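PDB 2FSR: acetyltransferase from Agrobacterium tumefaciens, which probably transfers an acetyl group from acetyl-coenzyme A to an acceptor substrate, as GNAT-family acetyltransferases do. Local coordinates for residues 135-138 with 139-143. Residues are numbered along the deposited sequence; the frame is centred on the assembly and turned at random.
Sequences ALRD and WAFET
Asp138 OD1 is gripped by two nitrogens of Arg137: NE lies 2.8 Å and NH2 2.7 Å from it. Both come to its syn side from one face of the carboxylate, and the oxygen sits in the guanidinium plane, a side-on salt bridge of two nitrogens on one oxygen that should limit rotation of the guanidinium. The Arg137 chain reaches back to its sequence neighbour through a bend at chi3 (74°), and its aliphatic part makes the contact with Phe141, one turn on, CG packing 3.6 Å from CE2 of the ring. The backbone bonds are i to i+4, as in an alpha-helix; in one, Glu142 N donates to Asp138 O at 2.8 Å. This is helix 128-143 of the GNAT domain, whose inner side, Leu136 and Ala140, packs on strand 97-105, while Arg137 and Phe141 meet Leu149 of strand 149-153. Leu136 and Trp139 point the same way, with CD1 of the leucine 4.1 Å from CE3 of the indole. Thr143 CB lies over one face of that indole, offset toward the rim, and the Trp80 ring meets it, the two planes at about 65°. Asp138 OD2 and Glu142 OE2 are 4.5 Å apart, a like-charge approach that the arginine probably tempers.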
loop_
_atom_site.group_PDB
_atom_site.type_symbol
_atom_site.label_atom_id
_atom_site.label_comp_id
_atom_site.label_asym_id
_atom_site.label_seq_id
_atom_site.Cartn_x
_atom_site.Cartn_y
_atom_site.Cartn_z
ATOM N N ALA A 135 8.742 1.358 5.427
ATOM C CA ALA A 135 8.940 2.765 5.088
ATOM C C ALA A 135 7.635 3.529 5.152
ATOM O O ALA A 135 7.573 4.602 5.760
ATOM C CB ALA A 135 9.590 2.911 3.711
ATOM N N LEU A 136 6.580 2.989 4.543
ATOM C CA LEU A 136 5.316 3.736 4.539
ATOM C C LEU A 136 4.629 3.697 5.899
ATOM O O LEU A 136 4.028 4.695 6.319
ATOM C CB LEU A 136 4.381 3.241 3.430
ATOM C CG LEU A 136 3.164 4.131 3.178
ATOM C CD1 LEU A 136 3.534 5.571 2.794
ATOM C CD2 LEU A 136 2.239 3.494 2.131
ATOM N N ARG A 137 4.688 2.551 6.571
ATOM C CA ARG A 137 4.205 2.432 7.962
ATOM C C ARG A 137 4.852 3.483 8.863
ATOM O O ARG A 137 4.157 4.209 9.591
ATOM C CB ARG A 137 4.504 1.040 8.519
ATOM C CG ARG A 137 4.187 0.844 10.019
ATOM C CD ARG A 137 5.000 -0.291 10.615
ATOM N NE ARG A 137 6.402 0.086 10.809
ATOM C CZ ARG A 137 7.402 -0.756 11.079
ATOM N NH1 ARG A 137 7.186 -2.062 11.178
ATOM N NH2 ARG A 137 8.629 -0.282 11.239
ATOM N N ASP A 138 6.179 3.548 8.840
ATOM C CA ASP A 138 6.894 4.511 9.689
ATOM C C ASP A 138 6.550 5.942 9.324
ATOM O O ASP A 138 6.375 6.784 10.210
ATOM C CB ASP A 138 8.403 4.318 9.558
ATOM C CG ASP A 138 8.907 3.075 10.271
ATOM O OD1 ASP A 138 8.108 2.353 10.892
ATOM O OD2 ASP A 138 10.129 2.827 10.189
ATOM N N TRP A 139 6.499 6.237 8.028
ATOM C CA TRP A 139 6.127 7.572 7.567
ATOM C C TRP A 139 4.748 7.958 8.112
ATOM O O TRP A 139 4.540 9.097 8.562
ATOM C CB TRP A 139 6.137 7.613 6.035
ATOM C CG TRP A 139 5.784 8.942 5.498
ATOM C CD1 TRP A 139 6.632 9.963 5.234
ATOM C CD2 TRP A 139 4.473 9.399 5.146
ATOM N NE1 TRP A 139 5.939 11.036 4.728
ATOM C CE2 TRP A 139 4.607 10.720 4.678
ATOM C CE3 TRP A 139 3.203 8.820 5.190
ATOM C CZ2 TRP A 139 3.510 11.481 4.240
ATOM C CZ3 TRP A 139 2.101 9.580 4.754
ATOM C CH2 TRP A 139 2.271 10.890 4.297
ATOM N N ALA A 140 3.801 7.019 8.077
ATOM C CA ALA A 140 2.447 7.297 8.576
ATOM C C ALA A 140 2.437 7.557 10.078
ATOM O O ALA A 140 1.764 8.488 10.539
ATOM C CB ALA A 140 1.513 6.165 8.246
ATOM N N PHE A 141 3.152 6.730 10.841
ATOM C CA PHE A 141 3.183 6.900 12.292
ATOM C C PHE A 141 3.912 8.183 12.672
ATOM O O PHE A 141 3.523 8.872 13.627
ATOM C CB PHE A 141 3.836 5.723 13.013
ATOM C CG PHE A 141 2.975 4.495 13.100
ATOM C CD1 PHE A 141 1.598 4.584 13.317
ATOM C CD2 PHE A 141 3.552 3.239 13.000
ATOM C CE1 PHE A 141 0.818 3.437 13.401
ATOM C CE2 PHE A 141 2.778 2.092 13.098
ATOM C CZ PHE A 141 1.420 2.180 13.292
ATOM N N GLU A 142 4.965 8.509 11.927
ATOM C CA GLU A 142 5.797 9.660 12.276
ATOM C C GLU A 142 5.243 10.977 11.769
ATOM O O GLU A 142 5.159 11.958 12.520
ATOM C CB GLU A 142 7.208 9.459 11.738
ATOM C CG GLU A 142 7.930 8.334 12.454
ATOM C CD GLU A 142 9.208 7.934 11.755
ATOM O OE1 GLU A 142 9.644 8.684 10.850
ATOM O OE2 GLU A 142 9.742 6.844 12.083
ATOM N N THR A 143 4.848 10.990 10.502
ATOM C CA THR A 143 4.428 12.219 9.850
ATOM C C THR A 143 2.938 12.489 10.053
ATOM O O THR A 143 2.554 13.639 10.262
ATOM C CB THR A 143 4.856 12.236 8.368
ATOM O OG1 THR A 143 6.289 12.219 8.311
ATOM C CG2 THR A 143 4.347 13.491 7.661
#